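Transcriptional regulator AefR (Pseudomonas syringae pv. tomato, PDB 3CDL) probably binds cis-regulatory DNA as a TetR-family transcription factor and thereby regulates the expression of its target genes. Local coordinates at residues L6-Q9 against K10-S13; E40-K43 against R44-Y47; P78-L82 against R83-L87; N193-L196 against G197-I201. One frame throughout, in Å; residues are numbered along the deposited sequence.

Interaction 1. Residues L6-Q9 against K10-S13; sequences LTDQ and KRES
Asp8 reaches forward over the first turn of helix 9-24 and caps it, with the backbone amides of Arg11 and Lys10 both directed at its carboxylate oxygen OD2. The stronger bond is Arg11 N to Asp8 OD2, 2.9 Å long, nearly straight, and approaching from well above the carboxylate plane. Lys10 N lies 2.7 Å from Asp8 OD2 but meets it at a bent angle of 126°, a weak bond. The aspartate can do this because its CG stands anti to the backbone N (chi1 170°), which swings the carboxylate beside the chain that follows. Its negative charge at a helix N terminus would be expected to be favoured by the amides of the first turn and the helix dipole.

Backbone bonds carry the turn onward. Ser13 N donates to Gln9 O at 3.0 Å, and the longer Glu12 N to Asp8 O bond measures 3.3 Å.

Van der Waals contacts are few. The aliphatic start of Arg11 meets the Asp8 carboxylate, Arg11 CB 3.7 Å from Asp8 CG, the two side chains crossing at about a right angle, while CG of the folded Glu12 chain comes to 3.1 Å from Asp8 O.

At the surface, near the start of the modelled chain, the contact joins helix 9-24 to its neighbours: Glu12 forms a salt bridge with Arg63 of helix 53-64, and Arg11 donates to the carbonyl of His49 at the end of helix 43-49.

Interaction 2. Residues E40-K43 against R44-Y47; sequences EVSK and RTVY
Ser42 meets the residues of helix 43-49 through a very short side chain, whose CB stands 4.0 Å from Arg44 N and whose hydroxyl does most of the work. A chi1 of 70° tucks OG between the backbone N and the carbonyl carbon, facing the first helical turn. There Ser42 OG accepts from Thr45 N at 3.1 Å, an N-cap bond with an angle of 159° at the hydrogen. Two carbons also touch this oxygen, from clearly different directions: Thr45 CG2 and Arg44 CB each lie 3.4 Å from Ser42 OG.

Behind the cap, Ser42 O receives Val46 N at 3.2 Å. One residue on, Lys43 O accepts Tyr47 N, and Tyr47 CD2 also comes within 3.1 Å of Lys43 O, the ring lying obliquely to it. Val46 meanwhile packs on Met32 and Ala36 of helix 32-39.

This turn starts the second helix of the predicted helix-turn-helix, which is probably the recognition helix, as in other TetR-family regulators. The cap is a neutral hydroxyl that accepts one backbone amide, so it satisfies that N-H without adding a charge to this end of the helix.

Interaction 3. Residues P78-L82 against R83-L87; sequences PLVSL and REQLL
Val80 straddles two side chains of the helix that follows, one methyl set against Glu84 and the other against Gln85. The valine and Glu84 cross at about a right angle, with CG2 lying over the flat of the carboxylate, 3.4 Å from Glu84 OE1 and almost as close to its carbon and other oxygen. Against Gln85 the crossing is oblique, CG1 standing 3.7 Å from Gln85 NE2.

Gln85 is turned back on the start of the helix. Its CG is squeezed between its own backbone N and carbonyl carbon (chi1 59°), a position from which the extended remainder runs back along the incoming chain. CG therefore rests 3.3 Å from Ser81 O, and the amide nitrogen NE2 makes a weak bond of 3.5 Å to Ser81 O, with Val80 O 2.7 Å from Gln85 NE2. The Ser81 carbonyl is held chiefly by Gln85 N, at 3.1 Å and almost straight.

Ser81 points its hydroxyl the other way, toward Glu84. Ser81 OG accepts from Glu84 N at 3.0 Å as the N-cap of helix 82-97, and Glu84 CB packs on the same oxygen at 3.2 Å. Leu86 N closes the next turn on Leu82 O.

The other half of the Gln85 amide is engaged too, OE1 accepting from Arg77 N and from Trp137 NE1 of helix 133-143, while Arg146 donates to Val80 O. The buried glutamine is thus held by two bonds at OE1 and more weakly at NE2, which probably limits the rotation of its amide and sets the loop before helix 82-97 against helix 133-143.

Interaction 4. Residues N193-L196 against G197-I201; sequences NMFL and GWYEI
Phe195 and Tyr199, one turn apart, press their rings together at an oblique angle, the planes 42° apart and the centroids separated by 4.8 Å. Tyr199 CD2 lies over one face of the phenylalanine, offset toward its rim, with Phe195 CE1 at 3.4 Å. Phe195 reaches the tyrosine because its CG is anti to the backbone N (chi1 -174°), whereas that of Tyr199 lies beside its own N. Trp198 CD1 sits over the centre of the Tyr199 ring, 3.4 Å above its plane, so the tyrosine has Trp198 over one face and Phe195 set obliquely on the other side. On a different flank Leu196 CD2 touches Glu200 CB at 3.8 Å.

The backbone sets this spacing. Tyr199 N donates to Phe195 O at 3.0 Å, and Glu200 N to Leu196 O at 2.9 Å, while Trp198 N divides itself weakly between the carbonyls of Met194 and Phe195. This is the C-terminal end of helix 181-199, after which Glu200 leaves helical geometry. Selenomethionine Met194 of the second subunit packs on both Phe195 and Tyr199, consistent with the helical dimer interface of TetR-family C-terminal domains.

Further out, the Tyr199 hydroxyl is hydrogen-bonded to Gln158 of helix 152-167, which fixes the far end of the ring, and Ala155 and Met159 of that helix touch Phe195. Lys148 makes a cation-pi contact with Trp198 and also bonds to the Trp198 carbonyl, and Ile201 pairs through its backbone with Arg146 of the loop before helix 152-167.

From the N terminus the four contacts follow in series, none nested in or crossing another. Interaction 1 opens helix 9-24, and interaction 2, with nearest atoms about 5 Å away but no touch, begins helix 43-49, the second helix of the predicted helix-turn-helix, in what is probably the same N-terminal helical domain. Interaction 3 turns the chain from its loop into helix 82-97, its centre about 48 Å from that of interaction 2. Interaction 4 ends helix 181-199 and lies directly against interaction 3: Arg83 NH1 probably hydrogen-bonds Asn193 OD1 at 2.6 Å, and Leu86 packs on Phe195. The beginning of helix 82-97 is thereby joined to the end of the chain's last helix.

Interaction 1. Residues L6-Q9 against K10-S13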
loop_
_atom_site.group_PDB
_atom_site.type_symbol
_atom_site.label_atom_id
_atom_site.label_comp_id
_atom_site.label_asym_id
_atom_site.label_seq_id
_atom_site.Cartn_x
_atom_site.Cartn_y
_atom_site.Cartn_z
ATOM N N LEU B 6 -22.950 -20.746 -7.358
ATOM C CA LEU B 6 -23.137 -21.607 -6.159
ATOM C C LEU B 6 -21.788 -21.883 -5.520
ATOM O O LEU B 6 -20.945 -22.565 -6.107
ATOM C CB LEU B 6 -23.817 -22.935 -6.533
ATOM C CG LEU B 6 -25.293 -23.002 -6.961
ATOM C CD1 LEU B 6 -25.593 -24.313 -7.691
ATOM C CD2 LEU B 6 -26.256 -22.813 -5.791
ATOM N N THR B 7 -21.583 -21.323 -4.328
ATOM C CA THR B 7 -20.415 -21.641 -3.500
ATOM C C THR B 7 -20.856 -22.406 -2.241
ATOM O O THR B 7 -22.051 -22.579 -2.007
ATOM C CB THR B 7 -19.605 -20.364 -3.101
ATOM O OG1 THR B 7 -20.466 -19.428 -2.438
ATOM C CG2 THR B 7 -18.977 -19.698 -4.330
ATOM N N ASP B 8 -19.891 -22.866 -1.443
ATOM C CA ASP B 8 -20.164 -23.580 -0.186
ATOM C C ASP B 8 -20.334 -22.566 0.953
ATOM O O ASP B 8 -19.374 -21.843 1.313
ATOM C CB ASP B 8 -19.027 -24.583 0.123
ATOM C CG ASP B 8 -19.101 -25.220 1.551
ATOM O OD1 ASP B 8 -18.469 -26.333 1.711
ATOM O OD2 ASP B 8 -19.833 -24.736 2.387
ATOM N N GLN B 9 -21.545 -22.536 1.529
ATOM C CA GLN B 9 -21.869 -21.535 2.557
ATOM C C GLN B 9 -21.309 -21.841 3.967
ATOM O O GLN B 9 -21.162 -20.931 4.791
ATOM C CB GLN B 9 -23.371 -21.218 2.586
ATOM C CG GLN B 9 -23.682 -19.781 3.037
ATOM C CD GLN B 9 -24.908 -19.168 2.355
ATOM O OE1 GLN B 9 -25.607 -19.857 1.585
ATOM N NE2 GLN B 9 -25.170 -17.863 2.648
ATOM N N LYS B 10 -20.984 -23.105 4.233
ATOM C CA LYS B 10 -20.349 -23.453 5.499
ATOM C C LYS B 10 -18.844 -23.185 5.503
ATOM O O LYS B 10 -18.274 -22.889 6.558
ATOM C CB LYS B 10 -20.637 -24.897 5.898
ATOM C CG LYS B 10 -20.501 -25.147 7.403
ATOM C CD LYS B 10 -21.498 -24.314 8.233
ATOM C CE LYS B 10 -22.943 -24.823 8.114
ATOM N NZ LYS B 10 -23.109 -26.222 8.588
ATOM N N ARG B 11 -18.206 -23.299 4.335
ATOM C CA ARG B 11 -16.817 -22.871 4.187
ATOM C C ARG B 11 -16.740 -21.374 4.435
ATOM O O ARG B 11 -15.891 -20.910 5.207
ATOM C CB ARG B 11 -16.249 -23.214 2.800
ATOM C CG ARG B 11 -15.213 -24.344 2.802
ATOM C CD ARG B 11 -14.091 -24.150 1.765
ATOM N NE ARG B 11 -12.909 -24.964 2.097
ATOM C CZ ARG B 11 -11.714 -24.867 1.511
ATOM N NH1 ARG B 11 -11.506 -23.985 0.538
ATOM N NH2 ARG B 11 -10.716 -25.656 1.902
ATOM N N GLU B 12 -17.651 -20.635 3.796
ATOM C CA GLU B 12 -17.707 -19.181 3.909
ATOM C C GLU B 12 -17.931 -18.767 5.347
ATOM O O GLU B 12 -17.293 -17.833 5.831
ATOM C CB GLU B 12 -18.798 -18.578 3.012
ATOM C CG GLU B 12 -18.622 -18.814 1.504
ATOM C CD GLU B 12 -17.411 -18.102 0.893
ATOM O OE1 GLU B 12 -17.211 -18.251 -0.336
ATOM O OE2 GLU B 12 -16.667 -17.399 1.620
ATOM N N SER B 13 -18.826 -19.480 6.024
ATOM C CA SER B 13 -19.081 -19.293 7.447
ATOM C C SER B 13 -17.767 -19.283 8.242
ATOM O O SER B 13 -17.485 -18.340 8.982
ATOM C CB SER B 13 -20.018 -20.401 7.945
ATOM O OG SER B 13 -20.571 -20.117 9.218
#

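Interaction 2. Residues E40-K43 against R44-Y47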
loop_
_atom_site.group_PDB
_atom_site.type_symbol
_atom_site.label_atom_id
_atom_site.label_comp_id
_atom_site.label_asym_id
_atom_site.label_seq_id
_atom_site.Cartn_x
_atom_site.Cartn_y
_atom_site.Cartn_z
ATOM N N GLU B 40 -19.912 -20.695 14.974
ATOM C CA GLU B 40 -20.942 -21.503 15.661
ATOM C C GLU B 40 -20.957 -22.946 15.137
ATOM O O GLU B 40 -22.005 -23.526 14.838
ATOM C CB GLU B 40 -22.319 -20.815 15.650
ATOM C CG GLU B 40 -22.318 -19.475 16.415
ATOM C CD GLU B 40 -23.778 -18.926 16.618
ATOM O OE1 GLU B 40 -24.052 -17.760 16.093
ATOM O OE2 GLU B 40 -24.645 -19.641 17.302
ATOM N N VAL B 41 -19.752 -23.512 15.066
ATOM C CA VAL B 41 -19.497 -24.814 14.447
ATOM C C VAL B 41 -18.640 -25.694 15.393
ATOM O O VAL B 41 -18.104 -25.196 16.411
ATOM C CB VAL B 41 -18.831 -24.595 13.050
ATOM C CG1 VAL B 41 -17.326 -24.444 13.183
ATOM C CG2 VAL B 41 -19.190 -25.698 12.087
ATOM N N SER B 42 -18.536 -26.996 15.082
ATOM C CA SER B 42 -17.757 -27.904 15.944
ATOM C C SER B 42 -16.280 -27.852 15.527
ATOM O O SER B 42 -15.985 -27.847 14.310
ATOM C CB SER B 42 -18.304 -29.360 15.878
ATOM O OG SER B 42 -18.046 -30.004 14.577
ATOM N N LYS B 43 -15.363 -27.808 16.527
ATOM C CA LYS B 43 -13.919 -27.836 16.243
ATOM C C LYS B 43 -13.674 -28.770 15.068
ATOM O O LYS B 43 -12.868 -28.480 14.177
ATOM C CB LYS B 43 -13.104 -28.317 17.449
ATOM C CG LYS B 43 -12.877 -27.291 18.545
ATOM C CD LYS B 43 -12.618 -27.992 19.875
ATOM C CE LYS B 43 -12.752 -27.041 21.059
ATOM N NZ LYS B 43 -13.079 -27.765 22.324
ATOM N N ARG B 44 -14.424 -29.867 15.078
ATOM C CA ARG B 44 -14.350 -30.932 14.092
ATOM C C ARG B 44 -14.635 -30.449 12.659
ATOM O O ARG B 44 -13.788 -30.611 11.777
ATOM C CB ARG B 44 -15.294 -32.073 14.519
ATOM C CG ARG B 44 -15.144 -33.401 13.711
ATOM C CD ARG B 44 -16.482 -34.177 14.047
ATOM N NE ARG B 44 -16.629 -35.393 13.237
ATOM C CZ ARG B 44 -16.076 -36.615 13.631
ATOM N NH1 ARG B 44 -15.272 -36.764 14.772
ATOM N NH2 ARG B 44 -16.311 -37.661 12.825
ATOM N N THR B 45 -15.797 -29.842 12.419
ATOM C CA THR B 45 -16.134 -29.443 11.046
ATOM C C THR B 45 -15.185 -28.347 10.519
ATOM O O THR B 45 -14.992 -28.196 9.313
ATOM C CB THR B 45 -17.637 -29.067 10.864
ATOM O OG1 THR B 45 -17.959 -27.937 11.682
ATOM C CG2 THR B 45 -18.556 -30.243 11.225
ATOM N N VAL B 46 -14.573 -27.608 11.441
ATOM C CA VAL B 46 -13.537 -26.634 11.112
ATOM C C VAL B 46 -12.278 -27.311 10.559
ATOM O O VAL B 46 -11.742 -26.864 9.547
ATOM C CB VAL B 46 -13.178 -25.732 12.336
ATOM C CG1 VAL B 46 -11.853 -25.006 12.126
ATOM C CG2 VAL B 46 -14.281 -24.724 12.591
ATOM N N TYR B 47 -11.812 -28.378 11.213
ATOM C CA TYR B 47 -10.591 -29.058 10.764
ATOM C C TYR B 47 -10.779 -29.805 9.445
ATOM O O TYR B 47 -9.827 -29.959 8.669
ATOM C CB TYR B 47 -10.009 -29.976 11.852
ATOM C CG TYR B 47 -9.296 -29.229 12.968
ATOM C CD1 TYR B 47 -8.102 -28.556 12.731
ATOM C CD2 TYR B 47 -9.818 -29.200 14.264
ATOM C CE1 TYR B 47 -7.445 -27.860 13.757
ATOM C CE2 TYR B 47 -9.168 -28.508 15.297
ATOM C CZ TYR B 47 -7.984 -27.843 15.027
ATOM O OH TYR B 47 -7.339 -27.169 16.027
#

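Interaction 3. Residues P78-L82 against R83-L87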
loop_
_atom_site.group_PDB
_atom_site.type_symbol
_atom_site.label_atom_id
_atom_site.label_comp_id
_atom_site.label_asym_id
_atom_site.label_seq_id
_atom_site.Cartn_x
_atom_site.Cartn_y
_atom_site.Cartn_z
ATOM N N PRO B 78 -9.990 -7.453 -31.053
ATOM C CA PRO B 78 -9.534 -7.104 -32.380
ATOM C C PRO B 78 -9.349 -5.601 -32.533
ATOM O O PRO B 78 -8.245 -5.104 -32.335
ATOM C CB PRO B 78 -10.690 -7.604 -33.269
ATOM C CG PRO B 78 -11.585 -8.503 -32.332
ATOM C CD PRO B 78 -10.761 -8.704 -31.103
ATOM N N LEU B 79 -10.420 -4.896 -32.889
ATOM C CA LEU B 79 -10.435 -3.441 -32.841
ATOM C C LEU B 79 -11.831 -2.918 -32.496
ATOM O O LEU B 79 -12.616 -2.521 -33.358
ATOM C CB LEU B 79 -9.858 -2.786 -34.111
ATOM C CG LEU B 79 -9.004 -1.510 -33.919
ATOM C CD1 LEU B 79 -7.994 -1.312 -35.076
ATOM C CD2 LEU B 79 -9.832 -0.220 -33.665
ATOM N N VAL B 80 -12.141 -3.033 -31.210
ATOM C CA VAL B 80 -12.936 -2.054 -30.495
ATOM C C VAL B 80 -11.843 -1.161 -29.911
ATOM O O VAL B 80 -10.703 -1.619 -29.737
ATOM C CB VAL B 80 -13.829 -2.718 -29.403
ATOM C CG1 VAL B 80 -13.157 -3.951 -28.814
ATOM C CG2 VAL B 80 -14.189 -1.735 -28.306
ATOM N N SER B 81 -12.155 0.108 -29.646
ATOM C CA SER B 81 -11.129 1.047 -29.181
ATOM C C SER B 81 -10.553 0.600 -27.854
ATOM O O SER B 81 -11.291 0.130 -26.983
ATOM C CB SER B 81 -11.670 2.474 -29.057
ATOM O OG SER B 81 -12.510 2.601 -27.930
ATOM N N LEU B 82 -9.232 0.737 -27.727
ATOM C CA LEU B 82 -8.513 0.514 -26.472
ATOM C C LEU B 82 -9.218 1.188 -25.301
ATOM O O LEU B 82 -9.437 0.572 -24.261
ATOM C CB LEU B 82 -7.080 1.058 -26.562
ATOM C CG LEU B 82 -6.092 0.429 -27.537
ATOM C CD1 LEU B 82 -4.738 1.108 -27.384
ATOM C CD2 LEU B 82 -5.972 -1.082 -27.325
ATOM N N ARG B 83 -9.567 2.456 -25.498
ATOM C CA ARG B 83 -10.303 3.231 -24.521
ATOM C C ARG B 83 -11.530 2.463 -24.014
ATOM O O ARG B 83 -11.619 2.140 -22.825
ATOM C CB ARG B 83 -10.709 4.571 -25.143
ATOM C CG ARG B 83 -11.399 5.501 -24.188
ATOM C CD ARG B 83 -11.422 6.908 -24.718
ATOM N NE ARG B 83 -11.549 7.835 -23.597
ATOM C CZ ARG B 83 -10.549 8.540 -23.073
ATOM N NH1 ARG B 83 -10.803 9.335 -22.048
ATOM N NH2 ARG B 83 -9.313 8.466 -23.569
ATOM N N GLU B 84 -12.449 2.146 -24.925
ATOM C CA GLU B 84 -13.711 1.502 -24.565
ATOM C C GLU B 84 -13.482 0.241 -23.740
ATOM O O GLU B 84 -14.033 0.103 -22.647
ATOM C CB GLU B 84 -14.523 1.171 -25.819
ATOM C CG GLU B 84 -15.989 0.937 -25.542
ATOM C CD GLU B 84 -16.632 0.021 -26.560
ATOM O OE1 GLU B 84 -16.752 0.418 -27.750
ATOM O OE2 GLU B 84 -17.015 -1.106 -26.166
ATOM N N GLN B 85 -12.660 -0.666 -24.268
ATOM C CA GLN B 85 -12.335 -1.915 -23.581
ATOM C C GLN B 85 -11.520 -1.728 -22.303
ATOM O O GLN B 85 -11.758 -2.420 -21.333
ATOM C CB GLN B 85 -11.671 -2.933 -24.527
ATOM C CG GLN B 85 -10.363 -2.510 -25.212
ATOM C CD GLN B 85 -9.953 -3.473 -26.335
ATOM O OE1 GLN B 85 -9.767 -4.669 -26.107
ATOM N NE2 GLN B 85 -9.812 -2.952 -27.548
ATOM N N LEU B 86 -10.579 -0.789 -22.284
ATOM C CA LEU B 86 -9.807 -0.547 -21.063
ATOM C C LEU B 86 -10.651 0.141 -19.983
ATOM O O LEU B 86 -10.468 -0.098 -18.800
ATOM C CB LEU B 86 -8.490 0.216 -21.350
ATOM C CG LEU B 86 -7.547 0.558 -20.176
ATOM C CD1 LEU B 86 -7.292 -0.615 -19.222
ATOM C CD2 LEU B 86 -6.231 1.141 -20.672
ATOM N N LEU B 87 -11.587 0.986 -20.394
ATOM C CA LEU B 87 -12.545 1.558 -19.446
ATOM C C LEU B 87 -13.202 0.420 -18.672
ATOM O O LEU B 87 -13.135 0.403 -17.444
ATOM C CB LEU B 87 -13.619 2.400 -20.151
ATOM C CG LEU B 87 -13.900 3.826 -19.643
ATOM C CD1 LEU B 87 -15.233 4.317 -20.193
ATOM C CD2 LEU B 87 -13.830 4.011 -18.109
#

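Interaction 4. Residues N193-L196 against G197-I201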
loop_
_atom_site.group_PDB
_atom_site.type_symbol
_atom_site.label_atom_id
_atom_site.label_comp_id
_atom_site.label_asym_id
_atom_site.label_seq_id
_atom_site.Cartn_x
_atom_site.Cartn_y
_atom_site.Cartn_z
ATOM N N ASN B 193 -6.955 7.895 -18.944
ATOM C CA ASN B 193 -6.394 9.021 -19.696
ATOM C C ASN B 193 -4.890 9.115 -19.537
ATOM O O ASN B 193 -4.161 9.337 -20.499
ATOM C CB ASN B 193 -7.043 10.334 -19.253
ATOM C CG ASN B 193 -8.399 10.564 -19.905
ATOM O OD1 ASN B 193 -8.593 10.246 -21.074
ATOM N ND2 ASN B 193 -9.344 11.123 -19.145
HETATM N N MSE B 194 -4.427 8.945 -18.313
HETATM C CA MSE B 194 -3.010 8.998 -18.047
HETATM C C MSE B 194 -2.326 7.810 -18.707
HETATM O O MSE B 194 -1.320 7.973 -19.383
HETATM C CB MSE B 194 -2.749 8.999 -16.546
HETATM C CG MSE B 194 -1.280 9.015 -16.210
HETATM SE SE MSE B 194 -0.969 9.692 -14.450
HETATM C CE MSE B 194 -2.697 10.588 -14.229
ATOM N N PHE B 195 -2.902 6.626 -18.515
ATOM C CA PHE B 195 -2.289 5.397 -18.997
ATOM C C PHE B 195 -2.201 5.437 -20.514
ATOM O O PHE B 195 -1.110 5.350 -21.089
ATOM C CB PHE B 195 -3.015 4.122 -18.501
ATOM C CG PHE B 195 -2.293 2.841 -18.883
ATOM C CD1 PHE B 195 -1.236 2.355 -18.094
ATOM C CD2 PHE B 195 -2.608 2.169 -20.065
ATOM C CE1 PHE B 195 -0.537 1.205 -18.466
ATOM C CE2 PHE B 195 -1.906 1.017 -20.449
ATOM C CZ PHE B 195 -0.876 0.529 -19.645
ATOM N N LEU B 196 -3.350 5.606 -21.160
ATOM C CA LEU B 196 -3.372 5.518 -22.617
ATOM C C LEU B 196 -2.636 6.673 -23.256
ATOM O O LEU B 196 -1.981 6.490 -24.296
ATOM C CB LEU B 196 -4.800 5.397 -23.163
ATOM C CG LEU B 196 -5.283 3.952 -23.182
ATOM C CD1 LEU B 196 -6.640 3.872 -23.813
ATOM C CD2 LEU B 196 -4.290 3.078 -23.940
ATOM N N GLY B 197 -2.741 7.846 -22.607
ATOM C CA GLY B 197 -1.967 9.035 -22.951
ATOM C C GLY B 197 -0.514 8.709 -23.263
ATOM O O GLY B 197 0.022 9.146 -24.289
ATOM N N TRP B 198 0.118 7.921 -22.384
ATOM C CA TRP B 198 1.544 7.589 -22.504
ATOM C C TRP B 198 1.815 6.353 -23.346
ATOM O O TRP B 198 2.726 6.346 -24.160
ATOM C CB TRP B 198 2.210 7.454 -21.118
ATOM C CG TRP B 198 3.650 7.022 -21.220
ATOM C CD1 TRP B 198 4.163 5.827 -20.828
ATOM C CD2 TRP B 198 4.750 7.762 -21.790
ATOM N NE1 TRP B 198 5.511 5.766 -21.105
ATOM C CE2 TRP B 198 5.898 6.940 -21.697
ATOM C CE3 TRP B 198 4.874 9.030 -22.381
ATOM C CZ2 TRP B 198 7.165 7.351 -22.164
ATOM C CZ3 TRP B 198 6.137 9.437 -22.849
ATOM C CH2 TRP B 198 7.261 8.598 -22.729
ATOM N N TYR B 199 1.026 5.308 -23.166
ATOM C CA TYR B 199 1.326 4.025 -23.808
ATOM C C TYR B 199 0.727 3.753 -25.184
ATOM O O TYR B 199 1.282 2.955 -25.969
ATOM C CB TYR B 199 0.989 2.886 -22.880
ATOM C CG TYR B 199 2.001 2.732 -21.784
ATOM C CD1 TYR B 199 3.322 2.371 -22.060
ATOM C CD2 TYR B 199 1.638 2.936 -20.462
ATOM C CE1 TYR B 199 4.238 2.227 -21.036
ATOM C CE2 TYR B 199 2.549 2.782 -19.437
ATOM C CZ TYR B 199 3.832 2.442 -19.716
ATOM O OH TYR B 199 4.699 2.312 -18.660
ATOM N N GLU B 200 -0.387 4.402 -25.494
ATOM C CA GLU B 200 -1.016 4.155 -26.779
ATOM C C GLU B 200 -0.172 4.622 -27.985
ATOM O O GLU B 200 0.314 5.760 -28.013
ATOM C CB GLU B 200 -2.404 4.771 -26.827
ATOM C CG GLU B 200 -3.179 4.370 -28.050
ATOM C CD GLU B 200 -4.651 4.729 -27.969
ATOM O OE1 GLU B 200 -5.036 5.469 -27.028
ATOM O OE2 GLU B 200 -5.423 4.269 -28.854
ATOM N N ILE B 201 0.019 3.718 -28.951
ATOM C CA ILE B 201 0.396 4.101 -30.311
ATOM C C ILE B 201 -0.910 4.388 -31.071
ATOM O O ILE B 201 -1.712 3.468 -31.311
ATOM C CB ILE B 201 1.179 2.989 -31.039
ATOM C CG1 ILE B 201 2.275 2.413 -30.141
ATOM C CG2 ILE B 201 1.756 3.513 -32.363
ATOM C CD1 ILE B 201 2.791 1.068 -30.616
#